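Glycerol dehydrogenase (Schizosaccharomyces pombe, PDB 1TA9) catalyses the NAD(+)-dependent oxidation of glycerol to dihydroxyacetone at a zinc site, for the assimilation of glycerol. Local coordinates at the interface of chains A and B. Residues are numbered along the deposited sequence; one frame, centred on the assembly and turned at random. Chains: chain A/B, glycerol dehydrogenase.

The interface of chains A and B. Residues chain A 66-68, 205-207; chain B 70-72, 88.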
loop_
_atom_site.group_PDB
_atom_site.type_symbol
_atom_site.label_atom_id
_atom_site.label_comp_id
_atom_site.label_asym_id
_atom_site.label_seq_id
_atom_site.Cartn_x
_atom_site.Cartn_y
_atom_site.Cartn_z
ATOM N N PHE A 66 -5.594 -30.020 22.311
ATOM C CA PHE A 66 -5.064 -30.307 20.977
ATOM C C PHE A 66 -4.888 -31.821 20.910
ATOM O O PHE A 66 -4.345 -32.429 21.835
ATOM C CB PHE A 66 -3.710 -29.626 20.754
ATOM C CG PHE A 66 -3.110 -29.893 19.393
ATOM C CD1 PHE A 66 -2.240 -30.961 19.192
ATOM C CD2 PHE A 66 -3.431 -29.083 18.309
ATOM C CE1 PHE A 66 -1.700 -31.217 17.926
ATOM C CE2 PHE A 66 -2.900 -29.327 17.040
ATOM C CZ PHE A 66 -2.031 -30.399 16.852
ATOM N N THR A 67 -5.348 -32.427 19.822
ATOM C CA THR A 67 -5.254 -33.876 19.665
ATOM C C THR A 67 -4.641 -34.206 18.309
ATOM O O THR A 67 -4.751 -33.420 17.367
ATOM C CB THR A 67 -6.663 -34.520 19.775
ATOM O OG1 THR A 67 -6.541 -35.943 19.873
ATOM C CG2 THR A 67 -7.511 -34.172 18.554
ATOM N N SER A 68 -3.975 -35.357 18.223
ATOM C CA SER A 68 -3.321 -35.757 16.982
ATOM C C SER A 68 -2.754 -37.173 17.012
ATOM O O SER A 68 -2.549 -37.751 18.082
ATOM C CB SER A 68 -2.179 -34.778 16.676
ATOM O OG SER A 68 -1.204 -35.356 15.827
ATOM N N PRO A 205 -11.410 -42.315 22.191
ATOM C CA PRO A 205 -10.649 -41.505 23.145
ATOM C C PRO A 205 -9.295 -41.002 22.642
ATOM O O PRO A 205 -8.778 -40.006 23.149
ATOM C CB PRO A 205 -10.530 -42.425 24.357
ATOM C CG PRO A 205 -10.502 -43.791 23.738
ATOM C CD PRO A 205 -11.582 -43.693 22.684
ATOM N N LEU A 206 -8.732 -41.682 21.647
ATOM C CA LEU A 206 -7.438 -41.293 21.085
ATOM C C LEU A 206 -7.445 -41.417 19.558
ATOM O O LEU A 206 -8.257 -42.151 18.993
ATOM C CB LEU A 206 -6.331 -42.184 21.658
ATOM C CG LEU A 206 -6.159 -42.233 23.181
ATOM C CD1 LEU A 206 -5.183 -43.355 23.547
ATOM C CD2 LEU A 206 -5.663 -40.883 23.692
ATOM N N ASN A 207 -6.540 -40.697 18.896
ATOM C CA ASN A 207 -6.434 -40.746 17.438
ATOM C C ASN A 207 -5.624 -41.960 17.018
ATOM O O ASN A 207 -4.861 -42.511 17.815
ATOM C CB ASN A 207 -5.700 -39.514 16.886
ATOM C CG ASN A 207 -6.479 -38.232 17.062
ATOM O OD1 ASN A 207 -6.705 -37.778 18.179
ATOM N ND2 ASN A 207 -6.890 -37.639 15.952
ATOM N N GLN B 70 -0.099 -37.415 21.795
ATOM C CA GLN B 70 -1.467 -37.758 21.432
ATOM C C GLN B 70 -2.459 -36.694 21.890
ATOM O O GLN B 70 -3.462 -36.436 21.220
ATOM C CB GLN B 70 -1.851 -39.101 22.036
ATOM C CG GLN B 70 -1.034 -40.256 21.498
ATOM C CD GLN B 70 -1.444 -41.573 22.108
ATOM O OE1 GLN B 70 -1.161 -41.847 23.279
ATOM N NE2 GLN B 70 -2.129 -42.398 21.322
ATOM N N LYS B 71 -2.180 -36.087 23.040
ATOM C CA LYS B 71 -3.060 -35.062 23.589
ATOM C C LYS B 71 -2.275 -33.980 24.321
ATOM O O LYS B 71 -1.241 -34.252 24.933
ATOM C CB LYS B 71 -4.049 -35.681 24.585
ATOM C CG LYS B 71 -4.976 -36.750 24.026
ATOM C CD LYS B 71 -6.114 -36.161 23.212
ATOM C CE LYS B 71 -7.130 -37.249 22.876
ATOM N NZ LYS B 71 -8.199 -36.781 21.952
ATOM N N TYR B 72 -2.776 -32.750 24.236
ATOM C CA TYR B 72 -2.193 -31.611 24.932
ATOM C C TYR B 72 -3.392 -30.962 25.599
ATOM O O TYR B 72 -4.338 -30.567 24.926
ATOM C CB TYR B 72 -1.525 -30.635 23.959
ATOM C CG TYR B 72 -1.108 -29.331 24.604
ATOM C CD1 TYR B 72 -1.995 -28.252 24.685
ATOM C CD2 TYR B 72 0.164 -29.178 25.150
ATOM C CE1 TYR B 72 -1.618 -27.054 25.294
ATOM C CE2 TYR B 72 0.549 -27.989 25.759
ATOM C CZ TYR B 72 -0.345 -26.929 25.828
ATOM O OH TYR B 72 0.044 -25.750 26.431
ATOM N N LYS B 88 -7.722 -42.222 29.753
ATOM C CA LYS B 88 -7.506 -42.650 28.376
ATOM C C LYS B 88 -6.358 -43.653 28.284
ATOM O O LYS B 88 -6.295 -44.447 27.343
ATOM C CB LYS B 88 -7.202 -41.443 27.482
ATOM C CG LYS B 88 -8.360 -40.462 27.326
ATOM C CD LYS B 88 -7.928 -39.216 26.557
ATOM C CE LYS B 88 -9.087 -38.250 26.370
ATOM N NZ LYS B 88 -10.109 -38.785 25.425
HETATM O O HOH W 1 -2.603 -40.761 18.725
HETATM O O HOH W 2 -5.162 -38.518 20.321
#
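A:Phe66 and B:Tyr72 exchange a reciprocal pair of backbone hydrogen bonds, A:Phe66 N to B:Tyr72 O at 3.0 Å and B:Tyr72 N to A:Phe66 O at 2.9 Å, which defines an antiparallel bridge between the subunits. A:Ser68 N continues the pairing to B:Gln70 O over 3.2 Å, but this donor stands 38° out of the carbonyl plane.

Among side chains, B:Lys71 runs alongside A:Thr67, both pointing the same way. A bend at chi2 (-77°) turns the otherwise extended lysine so that its terminal amine NZ donates to the hydroxyl A:Thr67 OG1 at 2.8 Å, while CD packs on A:Thr67 CB. That hydroxyl in turn donates to the amide oxygen A:Asn207 OD1, tying the strand to the 205-207 loop. An alanine in place of B:Lys71 would probably leave A:Thr67 OG1 without its cross-chain donor and open a gap beside A:Leu206 CD2. B:Lys88, bent at its tip (chi4 -69°), places NZ on a lone pair of A:Pro205 O at 2.9 Å.

Water 2 links A:Thr67 OG1, A:Asn207 and B:Gln70 O; water 1 joins B:Gln70 NE2 to A:Ser68 O and A:Asn207 O. For apolar packing, A:Leu206 CD2 touches B:Lys71 CE and B:Lys88 CD, both at 4.0 Å.

Strand 64-67 of chain A thus pairs with strand 71-75 of chain B, an antiparallel pairing across a two-fold interface of the deposited eight-copy assembly, which may reflect the enzyme's own oligomer, with a twin of this patch where the chains exchange roles.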